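Local coordinates for protein adenylate kinase (PDB 3CM0) that probably catalyses the reversible transfer of the terminal phosphate of ATP to AMP, giving two ADP and balancing the cell's adenine nucleotides, at residues L33-I38 with D83-T88; E70-E75 with E93-L98. One frame throughout, in Å; residues are numbered along the deposited sequence.

Interaction 1 of 2, residues L33-I38 with D83-T88; sequences LSTGDI and DGFPRT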
loop_
_atom_site.group_PDB
_atom_site.type_symbol
_atom_site.label_atom_id
_atom_site.label_comp_id
_atom_site.label_asym_id
_atom_site.label_seq_id
_atom_site.Cartn_x
_atom_site.Cartn_y
_atom_site.Cartn_z
ATOM N N LEU A 33 3.054 -7.685 2.544
ATOM C CA LEU A 33 2.182 -7.752 3.688
ATOM C C LEU A 33 0.800 -7.142 3.479
ATOM O O LEU A 33 0.629 -6.159 2.763
ATOM C CB LEU A 33 2.848 -7.062 4.880
ATOM C CG LEU A 33 4.265 -7.496 5.236
ATOM C CD1 LEU A 33 4.657 -6.846 6.550
ATOM C CD2 LEU A 33 4.344 -9.011 5.326
ATOM N N SER A 34 -0.190 -7.744 4.123
ATOM C CA SER A 34 -1.550 -7.229 4.077
ATOM C C SER A 34 -2.052 -7.353 5.503
ATOM O O SER A 34 -2.243 -8.472 6.012
ATOM C CB SER A 34 -2.453 -8.058 3.151
ATOM O OG SER A 34 -3.821 -7.817 3.482
ATOM N N THR A 35 -2.239 -6.215 6.162
ATOM C CA THR A 35 -2.718 -6.241 7.537
ATOM C C THR A 35 -4.097 -6.926 7.575
ATOM O O THR A 35 -4.352 -7.786 8.424
ATOM C CB THR A 35 -2.767 -4.783 8.149
ATOM O OG1 THR A 35 -3.647 -3.940 7.387
ATOM C CG2 THR A 35 -1.368 -4.156 8.123
ATOM N N GLY A 36 -4.968 -6.571 6.633
ATOM C CA GLY A 36 -6.292 -7.177 6.592
ATOM C C GLY A 36 -6.267 -8.700 6.471
ATOM O O GLY A 36 -6.988 -9.399 7.189
ATOM N N ASP A 37 -5.451 -9.224 5.556
ATOM C CA ASP A 37 -5.363 -10.680 5.364
ATOM C C ASP A 37 -4.871 -11.437 6.598
ATOM O O ASP A 37 -5.427 -12.471 6.990
ATOM C CB ASP A 37 -4.436 -11.014 4.187
ATOM C CG ASP A 37 -5.014 -10.593 2.844
ATOM O OD1 ASP A 37 -6.252 -10.466 2.753
ATOM O OD2 ASP A 37 -4.235 -10.401 1.878
ATOM N N ILE A 38 -3.811 -10.933 7.211
ATOM C CA ILE A 38 -3.247 -11.585 8.394
ATOM C C ILE A 38 -4.296 -11.716 9.503
ATOM O O ILE A 38 -4.498 -12.792 10.082
ATOM C CB ILE A 38 -2.023 -10.767 8.887
ATOM C CG1 ILE A 38 -1.028 -10.623 7.731
ATOM C CG2 ILE A 38 -1.381 -11.425 10.087
ATOM C CD1 ILE A 38 0.065 -9.599 7.977
ATOM N N ASP A 83 1.753 -2.415 0.732
ATOM C CA ASP A 83 0.898 -1.943 -0.355
ATOM C C ASP A 83 -0.459 -1.773 0.350
ATOM O O ASP A 83 -1.093 -2.749 0.723
ATOM C CB ASP A 83 0.868 -3.041 -1.431
ATOM C CG ASP A 83 -0.143 -2.782 -2.516
ATOM O OD1 ASP A 83 -0.358 -1.602 -2.856
ATOM O OD2 ASP A 83 -0.705 -3.774 -3.028
ATOM N N GLY A 84 -0.874 -0.544 0.565
ATOM C CA GLY A 84 -2.116 -0.328 1.285
ATOM C C GLY A 84 -1.869 0.064 2.743
ATOM O O GLY A 84 -2.817 0.136 3.543
ATOM N N PHE A 85 -0.593 0.293 3.084
ATOM C CA PHE A 85 -0.158 0.701 4.422
ATOM C C PHE A 85 1.193 1.432 4.290
ATOM O O PHE A 85 2.041 1.024 3.506
ATOM C CB PHE A 85 -0.008 -0.520 5.353
ATOM C CG PHE A 85 0.227 -0.165 6.784
ATOM C CD1 PHE A 85 1.513 0.000 7.265
ATOM C CD2 PHE A 85 -0.846 0.033 7.653
ATOM C CE1 PHE A 85 1.745 0.365 8.593
ATOM C CE2 PHE A 85 -0.625 0.399 8.978
ATOM C CZ PHE A 85 0.671 0.562 9.446
ATOM N N PRO A 86 1.412 2.535 5.051
ATOM C CA PRO A 86 0.483 3.138 6.014
ATOM C C PRO A 86 -0.652 3.892 5.340
ATOM O O PRO A 86 -0.562 4.249 4.168
ATOM C CB PRO A 86 1.374 4.090 6.837
ATOM C CG PRO A 86 2.358 4.588 5.836
ATOM C CD PRO A 86 2.685 3.275 5.003
ATOM N N ARG A 87 -1.726 4.098 6.102
ATOM C CA ARG A 87 -2.880 4.839 5.611
ATOM C C ARG A 87 -2.915 6.206 6.288
ATOM O O ARG A 87 -3.477 7.143 5.757
ATOM C CB ARG A 87 -4.185 4.087 5.920
ATOM C CG ARG A 87 -4.372 2.795 5.129
ATOM C CD ARG A 87 -5.653 2.073 5.563
ATOM N NE ARG A 87 -5.574 1.467 6.901
ATOM C CZ ARG A 87 -4.965 0.313 7.180
ATOM N NH1 ARG A 87 -4.364 -0.390 6.230
ATOM N NH2 ARG A 87 -4.969 -0.153 8.422
ATOM N N THR A 88 -2.317 6.315 7.466
ATOM C CA THR A 88 -2.320 7.580 8.192
ATOM C C THR A 88 -0.925 8.003 8.587
ATOM O O THR A 88 -0.003 7.207 8.634
ATOM C CB THR A 88 -3.111 7.478 9.494
ATOM O OG1 THR A 88 -2.385 6.630 10.409
ATOM C CG2 THR A 88 -4.501 6.861 9.247
HETATM O O HOH W 1 0.649 -3.552 3.168
HETATM O O HOH W 2 -0.638 -5.840 0.428
#
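Thr-35 meets Phe-85 and Arg-87 at the C-terminal edge of the parallel sheet in the adenylate kinase fold, where P-loop NTPases bind nucleotide. All three residues probably belong to the AMP site, and Thr-35 lies in the NMP-binding domain. On the packed side, Thr-35 CG2 comes obliquely to the Phe-85 ring, nearest CD2 at 4.2 Å. The ring is buried, with Ile-68 and Ile-72 of helix 65-75 against it; Ile-68 also touches Thr-35. Pro-86 CB lies over one face of the ring, offset toward its rim, just past the cis peptide bond that joins the two residues.

The outer side is looser. With its hydroxyl between the backbone N and the carbonyl carbon (chi1 60°), Thr-35 sends its methyl to the ring and OG1 to the edge of the Arg-87 guanidinium, where OG1 and NH1 stand 3.8 Å apart. The Arg-87 chain bends at chi3 and folds back on its own loop: NH1 donates to Gly-84 O at 3.1 Å, with the oxygen 20° out of the guanidinium plane. This bond is likely to steady an exposed group that, as in other adenylate kinases, probably meets the AMP phosphate. Ser-34, the N-cap of helix 35-44, accepts from Asp-37 N through OG at 3.0 Å and fixes the start of that helix.

Between Leu-33 and Asp-83 water does the joining. Asp-83 turns its carboxylate elsewhere, into salt bridges with Lys-32 and with Lys-17 of the predicted ATP site, while its backbone is joined to Leu-33 through two waters. Leu-33 O takes a proton from each: one water, 2.6 Å from this oxygen, accepts from Asp-83 N, and the other, 2.7 Å from it, donates also to Asp-83 O.

Interaction 2 of 2, residues E70-E75 with E93-L98; sequences ELIREE and EALDRL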
loop_
_atom_site.group_PDB
_atom_site.type_symbol
_atom_site.label_atom_id
_atom_site.label_comp_id
_atom_site.label_asym_id
_atom_site.label_seq_id
_atom_site.Cartn_x
_atom_site.Cartn_y
_atom_site.Cartn_z
ATOM N N GLU A 70 2.021 -4.423 15.856
ATOM C CA GLU A 70 2.488 -5.674 16.470
ATOM C C GLU A 70 2.492 -6.803 15.414
ATOM O O GLU A 70 3.460 -7.581 15.306
ATOM C CB GLU A 70 1.579 -6.064 17.642
ATOM C CG GLU A 70 1.834 -7.532 18.153
ATOM C CD GLU A 70 3.220 -7.706 18.719
ATOM O OE1 GLU A 70 3.744 -6.715 19.273
ATOM O OE2 GLU A 70 3.788 -8.824 18.647
ATOM N N LEU A 71 1.409 -6.893 14.637
ATOM C CA LEU A 71 1.324 -7.912 13.589
ATOM C C LEU A 71 2.397 -7.720 12.536
ATOM O O LEU A 71 2.931 -8.683 12.015
ATOM C CB LEU A 71 -0.046 -7.899 12.921
ATOM C CG LEU A 71 -1.188 -8.432 13.784
ATOM C CD1 LEU A 71 -2.506 -8.338 13.034
ATOM C CD2 LEU A 71 -0.891 -9.879 14.183
ATOM N N ILE A 72 2.683 -6.466 12.178
ATOM C CA ILE A 72 3.737 -6.233 11.209
ATOM C C ILE A 72 5.096 -6.671 11.801
ATOM O O ILE A 72 5.935 -7.290 11.103
ATOM C CB ILE A 72 3.774 -4.732 10.808
ATOM C CG1 ILE A 72 2.512 -4.399 10.007
ATOM C CG2 ILE A 72 5.049 -4.435 9.986
ATOM C CD1 ILE A 72 2.335 -2.867 9.744
ATOM N N ARG A 73 5.325 -6.382 13.078
ATOM C CA ARG A 73 6.605 -6.803 13.682
ATOM C C ARG A 73 6.691 -8.350 13.635
ATOM O O ARG A 73 7.745 -8.934 13.311
ATOM C CB ARG A 73 6.705 -6.288 15.139
ATOM C CG ARG A 73 8.067 -6.630 15.856
ATOM C CD ARG A 73 8.324 -5.791 17.138
ATOM N NE ARG A 73 7.342 -5.966 18.207
ATOM C CZ ARG A 73 7.260 -5.180 19.281
ATOM N NH1 ARG A 73 8.099 -4.165 19.426
ATOM N NH2 ARG A 73 6.337 -5.402 20.208
ATOM N N GLU A 74 5.592 -9.017 13.955
ATOM C CA GLU A 74 5.565 -10.509 13.934
ATOM C C GLU A 74 5.793 -11.090 12.545
ATOM O O GLU A 74 6.165 -12.272 12.394
ATOM C CB GLU A 74 4.223 -11.003 14.455
ATOM C CG GLU A 74 3.998 -10.650 15.922
ATOM C CD GLU A 74 2.637 -11.120 16.426
ATOM O OE1 GLU A 74 2.018 -12.009 15.775
ATOM O OE2 GLU A 74 2.191 -10.618 17.493
ATOM N N GLU A 75 5.548 -10.237 11.538
ATOM C CA GLU A 75 5.663 -10.550 10.115
ATOM C C GLU A 75 6.869 -9.974 9.403
ATOM O O GLU A 75 7.125 -10.367 8.267
ATOM C CB GLU A 75 4.419 -10.066 9.350
ATOM C CG GLU A 75 3.108 -10.742 9.688
ATOM C CD GLU A 75 2.973 -12.098 9.030
ATOM O OE1 GLU A 75 3.265 -12.204 7.813
ATOM O OE2 GLU A 75 2.576 -13.046 9.736
ATOM N N GLU A 93 4.524 7.211 11.008
ATOM C CA GLU A 93 5.510 7.451 12.046
ATOM C C GLU A 93 5.854 6.172 12.847
ATOM O O GLU A 93 7.026 5.852 13.077
ATOM C CB GLU A 93 4.969 8.540 12.969
ATOM C CG GLU A 93 4.968 9.904 12.236
ATOM C CD GLU A 93 4.432 11.040 13.109
ATOM O OE1 GLU A 93 4.260 10.788 14.319
ATOM O OE2 GLU A 93 4.208 12.172 12.592
ATOM N N ALA A 94 4.822 5.442 13.236
ATOM C CA ALA A 94 5.013 4.203 13.995
ATOM C C ALA A 94 5.799 3.192 13.166
ATOM O O ALA A 94 6.667 2.490 13.680
ATOM C CB ALA A 94 3.665 3.635 14.388
ATOM N N LEU A 95 5.510 3.115 11.864
ATOM C CA LEU A 95 6.237 2.168 11.024
ATOM C C LEU A 95 7.688 2.553 10.922
ATOM O O LEU A 95 8.574 1.694 10.925
ATOM C CB LEU A 95 5.597 2.100 9.621
ATOM C CG LEU A 95 6.298 1.219 8.586
ATOM C CD1 LEU A 95 6.313 -0.253 9.152
ATOM C CD2 LEU A 95 5.564 1.246 7.220
ATOM N N ASP A 96 7.988 3.851 10.832
ATOM C CA ASP A 96 9.392 4.239 10.736
ATOM C C ASP A 96 10.153 3.835 11.998
ATOM O O ASP A 96 11.324 3.424 11.934
ATOM C CB ASP A 96 9.530 5.749 10.533
ATOM C CG ASP A 96 9.596 6.153 9.044
ATOM O OD1 ASP A 96 9.536 5.285 8.130
ATOM O OD2 ASP A 96 9.703 7.373 8.803
ATOM N N ARG A 97 9.515 3.975 13.141
ATOM C CA ARG A 97 10.162 3.555 14.391
ATOM C C ARG A 97 10.428 2.038 14.379
ATOM O O ARG A 97 11.509 1.567 14.772
ATOM C CB ARG A 97 9.278 3.925 15.580
ATOM C CG ARG A 97 9.065 5.451 15.728
ATOM C CD ARG A 97 8.502 5.766 17.116
ATOM N NE ARG A 97 7.093 5.384 17.225
ATOM C CZ ARG A 97 6.072 6.163 16.871
ATOM N NH1 ARG A 97 6.297 7.377 16.381
ATOM N NH2 ARG A 97 4.824 5.730 17.012
ATOM N N LEU A 98 9.435 1.276 13.932
ATOM C CA LEU A 98 9.567 -0.186 13.836
ATOM C C LEU A 98 10.687 -0.575 12.863
ATOM O O LEU A 98 11.454 -1.485 13.130
ATOM C CB LEU A 98 8.224 -0.803 13.367
ATOM C CG LEU A 98 8.297 -2.313 13.142
ATOM C CD1 LEU A 98 8.779 -2.945 14.454
ATOM C CD2 LEU A 98 6.946 -2.862 12.768
#
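Leu-98 reaches from helix 93-98 into the angle between Ile-72 and Arg-73 of helix 70-75, and it has more of its surface buried here than any other residue of the two segments. Its CB points toward the facing helix, and CG, anti to the backbone N (chi1 176°), carries the fork onward. From there the branches part. CD2 goes to the buried side, lying 3.7 Å from Ile-72 CG2 and 3.9 Å from the backbone N of Arg-73. CD1 runs against the aliphatic part of the Arg-73 side chain, 4.0 Å from its CB and 3.9 Å from its CD.

The helices run in roughly the same direction, their axes 31° apart and 11.0 Å at closest approach. Each is part of a beta-alpha-beta crossover of the parallel-sheet P-loop NTPase fold: helix 65-75 leads into strand 79-83 and helix 89-101 follows it, and Phe-82 of that strand touches both Ile-72 and Leu-95. Leu-95 adds a lighter touch through CD1, 4.4 Å from Ile-72 CG2. An alanine in place of Leu-98 would remove both methyl branches and is likely to open a gap between Ile-72 and the Arg-73 chain. Beyond that chain is the solvent side, where Arg-73, bent at chi3, turns its guanidinium back along its own helix; NH2 donates to the syn lone pair of Glu-70 OE1 at 3.1 Å, a hydrogen bond within a salt bridge.

The centres of interactions 1 and 2 lie about 11 Å apart, and their segments alternate along the chain: 33-38, 70-75, 83-88, 93-98. Strand 79-83 connects helix 65-75 to the loop of interaction 1, which in turn leads into helix 89-101 of interaction 2. The two contacts touch directly: Phe-85 CE1 sits 3.5 Å from Ile-72 CD1, and Ile-38 CD1 packs on Glu-75 CG at 3.7 Å. Interaction 1 holds the probable AMP-site residues, and interaction 2, its centre about 14 Å from the chain centre against about 6 Å, packs behind it through Phe-85. The predicted AMP-site loop thus rests on the helix pair, beside the start of the NMP-binding domain.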